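Local coordinates for NS1 (Human bocavirus, PDB 4KW3), which probably binds the viral replication origin and nicks one DNA strand through this N-terminal nuclease domain, starting rolling-circle replication of the viral genome, at residues A[101-109]-A[240-248]. Residues are numbered along the deposited sequence; the frame is centred on the assembly and turned at random.
Sequences CDIIVQSEL and KTYSHTLIN
Backbone bonds pair Val105 with Leu246 in both directions, Leu246 N to Val105 O at 2.7 Å, and the axes of strands 101-109 and 244-247 run antiparallel at 176°. Ser107 N continues the ladder to His244 O. There the register slips: the return bond to Ser107 O comes from Ser243 N (2.8 Å), not from His244, and the next close pair is Glu108 with Tyr242, consistent with a beta bulge at Ser243-His244.

At the other end, Asn248 N still donates to Ile103 O, but the side-chain OD1 of Asn248 receives Ile103 N in place of a main-chain carbonyl, at 2.7 Å with a fairly straight N-H (165°), while Asn248 ND2 reaches the anti lone pair of Asp102 OD1 at 2.9 Å; Asp102 OD2 goes to Ser12 N. Asn248 CG lies anti to the carbonyl carbon (chi1 -79°), which sets it beside Asn248's own backbone N, with the amide directed at Asp102 and Ile103.

Among side chains, Ile104 and Ile247 run together, Ile104 CG1 to Ile247 CG2 4.1 Å. Gln106, extended with CG anti to its N, brings its amide across Tyr242 CB, the two side chains nearly at right angles; OE1 accepts from Arg257 NH2 and NE2 donates to Leu212 O.

Glu108 packs its CG against Thr241 O, and its carboxylate, salt-bridged to Lys215 through OE1, sits beside His115 and His117, the three forming the predicted divalent-metal site of this HUH-type nuclease.

Strand 114-122 flanks 101-109 on its other edge. Helix 74-94 packs against the Ile103, Ser107 and His244 side chains, whereas Phe208 of helix 204-212 meets Ile104, Thr245 and Ile247 on the opposite face.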
loop_
_atom_site.group_PDB
_atom_site.type_symbol
_atom_site.label_atom_id
_atom_site.label_comp_id
_atom_site.label_asym_id
_atom_site.label_seq_id
_atom_site.Cartn_x
_atom_site.Cartn_y
_atom_site.Cartn_z
ATOM N N CYS A 101 -15.809 -7.771 6.280
ATOM C CA CYS A 101 -14.923 -7.992 5.147
ATOM C C CYS A 101 -13.505 -8.315 5.584
ATOM O O CYS A 101 -13.116 -8.059 6.710
ATOM C CB CYS A 101 -14.885 -6.740 4.285
ATOM S SG CYS A 101 -14.439 -5.315 5.250
ATOM N N ASP A 102 -12.723 -8.871 4.677
ATOM C CA ASP A 102 -11.308 -9.000 4.928
ATOM C C ASP A 102 -10.568 -8.087 3.976
ATOM O O ASP A 102 -10.945 -7.963 2.801
ATOM C CB ASP A 102 -10.841 -10.451 4.799
ATOM C CG ASP A 102 -11.304 -11.320 5.960
ATOM O OD1 ASP A 102 -10.823 -11.080 7.091
ATOM O OD2 ASP A 102 -12.113 -12.259 5.739
ATOM N N ILE A 103 -9.540 -7.419 4.492
ATOM C CA ILE A 103 -8.786 -6.464 3.687
ATOM C C ILE A 103 -7.284 -6.591 3.939
ATOM O O ILE A 103 -6.829 -6.512 5.083
ATOM C CB ILE A 103 -9.216 -5.009 4.008
ATOM C CG1 ILE A 103 -10.710 -4.814 3.716
ATOM C CG2 ILE A 103 -8.364 -3.995 3.221
ATOM C CD1 ILE A 103 -11.299 -3.600 4.364
ATOM N N ILE A 104 -6.521 -6.788 2.865
ATOM C CA ILE A 104 -5.071 -6.624 2.921
ATOM C C ILE A 104 -4.660 -5.471 1.994
ATOM O O ILE A 104 -5.178 -5.356 0.870
ATOM C CB ILE A 104 -4.336 -7.894 2.520
ATOM C CG1 ILE A 104 -4.653 -9.019 3.519
ATOM C CG2 ILE A 104 -2.810 -7.614 2.405
ATOM C CD1 ILE A 104 -4.263 -10.433 3.032
ATOM N N VAL A 105 -3.760 -4.610 2.477
ATOM C CA VAL A 105 -3.221 -3.516 1.675
ATOM C C VAL A 105 -1.706 -3.529 1.813
ATOM O O VAL A 105 -1.166 -3.718 2.911
ATOM C CB VAL A 105 -3.805 -2.102 2.063
ATOM C CG1 VAL A 105 -3.121 -0.977 1.288
ATOM C CG2 VAL A 105 -5.290 -2.021 1.806
ATOM N N GLN A 106 -1.026 -3.369 0.682
ATOM C CA GLN A 106 0.422 -3.260 0.671
ATOM C C GLN A 106 0.875 -2.158 -0.290
ATOM O O GLN A 106 0.577 -2.192 -1.487
ATOM C CB GLN A 106 1.054 -4.587 0.274
ATOM C CG GLN A 106 2.579 -4.583 0.250
ATOM C CD GLN A 106 3.155 -5.990 0.247
ATOM O OE1 GLN A 106 3.020 -6.734 1.228
ATOM N NE2 GLN A 106 3.785 -6.370 -0.861
ATOM N N SER A 107 1.612 -1.193 0.245
ATOM C CA SER A 107 2.209 -0.121 -0.552
ATOM C C SER A 107 3.608 -0.519 -1.038
ATOM O O SER A 107 4.314 -1.258 -0.369
ATOM C CB SER A 107 2.272 1.164 0.265
ATOM O OG SER A 107 2.919 0.938 1.506
ATOM N N GLU A 108 3.992 -0.035 -2.212
ATOM C CA GLU A 108 5.264 -0.395 -2.809
ATOM C C GLU A 108 5.841 0.779 -3.578
ATOM O O GLU A 108 5.157 1.400 -4.377
ATOM C CB GLU A 108 5.103 -1.598 -3.736
ATOM C CG GLU A 108 6.215 -1.779 -4.781
ATOM C CD GLU A 108 6.005 -3.016 -5.667
ATOM O OE1 GLU A 108 5.061 -3.792 -5.402
ATOM O OE2 GLU A 108 6.777 -3.212 -6.633
ATOM N N LEU A 109 7.111 1.071 -3.335
ATOM C CA LEU A 109 7.822 2.064 -4.116
ATOM C C LEU A 109 8.387 1.339 -5.315
ATOM O O LEU A 109 9.478 0.773 -5.242
ATOM C CB LEU A 109 8.968 2.638 -3.291
ATOM C CG LEU A 109 8.602 3.734 -2.285
ATOM C CD1 LEU A 109 7.491 3.351 -1.340
ATOM C CD2 LEU A 109 9.803 4.094 -1.495
ATOM N N LYS A 240 11.569 -7.252 -6.249
ATOM C CA LYS A 240 10.713 -6.112 -6.003
ATOM C C LYS A 240 10.586 -5.846 -4.504
ATOM O O LYS A 240 11.025 -6.643 -3.697
ATOM C CB LYS A 240 9.349 -6.286 -6.677
ATOM C CG LYS A 240 9.375 -5.915 -8.148
ATOM C CD LYS A 240 7.962 -5.987 -8.719
ATOM C CE LYS A 240 7.793 -5.135 -9.975
ATOM N NZ LYS A 240 8.742 -5.525 -11.063
ATOM N N THR A 241 10.027 -4.701 -4.130
ATOM C CA THR A 241 10.043 -4.308 -2.732
ATOM C C THR A 241 8.663 -3.974 -2.214
ATOM O O THR A 241 7.708 -3.851 -2.988
ATOM C CB THR A 241 10.968 -3.098 -2.491
ATOM O OG1 THR A 241 10.481 -1.961 -3.207
ATOM C CG2 THR A 241 12.398 -3.409 -2.925
ATOM N N TYR A 242 8.541 -3.866 -0.895
ATOM C CA TYR A 242 7.311 -3.334 -0.316
ATOM C C TYR A 242 7.711 -2.244 0.653
ATOM O O TYR A 242 8.835 -2.234 1.169
ATOM C CB TYR A 242 6.500 -4.415 0.429
ATOM C CG TYR A 242 7.067 -4.724 1.781
ATOM C CD1 TYR A 242 8.160 -5.584 1.912
ATOM C CD2 TYR A 242 6.552 -4.129 2.938
ATOM C CE1 TYR A 242 8.691 -5.861 3.138
ATOM C CE2 TYR A 242 7.113 -4.397 4.182
ATOM C CZ TYR A 242 8.180 -5.266 4.270
ATOM O OH TYR A 242 8.739 -5.555 5.489
ATOM N N SER A 243 6.752 -1.377 0.960
ATOM C CA SER A 243 6.976 -0.313 1.926
ATOM C C SER A 243 6.309 -0.623 3.258
ATOM O O SER A 243 6.912 -0.445 4.315
ATOM C CB SER A 243 6.454 1.016 1.379
ATOM O OG SER A 243 6.469 1.984 2.396
ATOM N N HIS A 244 5.063 -1.083 3.190
ATOM C CA HIS A 244 4.241 -1.302 4.383
ATOM C C HIS A 244 3.069 -2.211 4.080
ATOM O O HIS A 244 2.493 -2.154 3.002
ATOM C CB HIS A 244 3.704 0.022 4.906
ATOM C CG HIS A 244 3.165 -0.059 6.298
ATOM N ND1 HIS A 244 3.977 -0.225 7.397
ATOM C CD2 HIS A 244 1.899 -0.002 6.769
ATOM C CE1 HIS A 244 3.235 -0.268 8.485
ATOM N NE2 HIS A 244 1.972 -0.126 8.131
ATOM N N THR A 245 2.706 -3.046 5.041
ATOM C CA THR A 245 1.675 -4.055 4.825
ATOM C C THR A 245 0.648 -4.057 5.945
ATOM O O THR A 245 1.004 -4.155 7.121
ATOM C CB THR A 245 2.326 -5.433 4.698
ATOM O OG1 THR A 245 3.192 -5.385 3.581
ATOM C CG2 THR A 245 1.307 -6.517 4.428
ATOM N N LEU A 246 -0.620 -3.917 5.578
ATOM C CA LEU A 246 -1.707 -3.963 6.562
ATOM C C LEU A 246 -2.579 -5.188 6.349
ATOM O O LEU A 246 -3.061 -5.436 5.241
ATOM C CB LEU A 246 -2.553 -2.700 6.502
ATOM C CG LEU A 246 -1.882 -1.453 7.082
ATOM C CD1 LEU A 246 -2.728 -0.213 6.809
ATOM C CD2 LEU A 246 -1.663 -1.642 8.587
ATOM N N ILE A 247 -2.729 -5.986 7.399
ATOM C CA ILE A 247 -3.649 -7.111 7.365
ATOM C C ILE A 247 -4.813 -6.815 8.315
ATOM O O ILE A 247 -4.639 -6.775 9.532
ATOM C CB ILE A 247 -2.958 -8.422 7.758
ATOM C CG1 ILE A 247 -1.678 -8.596 6.946
ATOM C CG2 ILE A 247 -3.899 -9.620 7.548
ATOM C CD1 ILE A 247 -0.825 -9.746 7.391
ATOM N N ASN A 248 -5.991 -6.599 7.742
ATOM C CA ASN A 248 -7.186 -6.262 8.505
ATOM C C ASN A 248 -6.944 -5.195 9.553
ATOM O O ASN A 248 -7.372 -5.332 10.708
ATOM C CB ASN A 248 -7.805 -7.523 9.117
ATOM C CG ASN A 248 -8.621 -8.329 8.095
ATOM O OD1 ASN A 248 -9.257 -7.762 7.204
ATOM N ND2 ASN A 248 -8.584 -9.646 8.211
#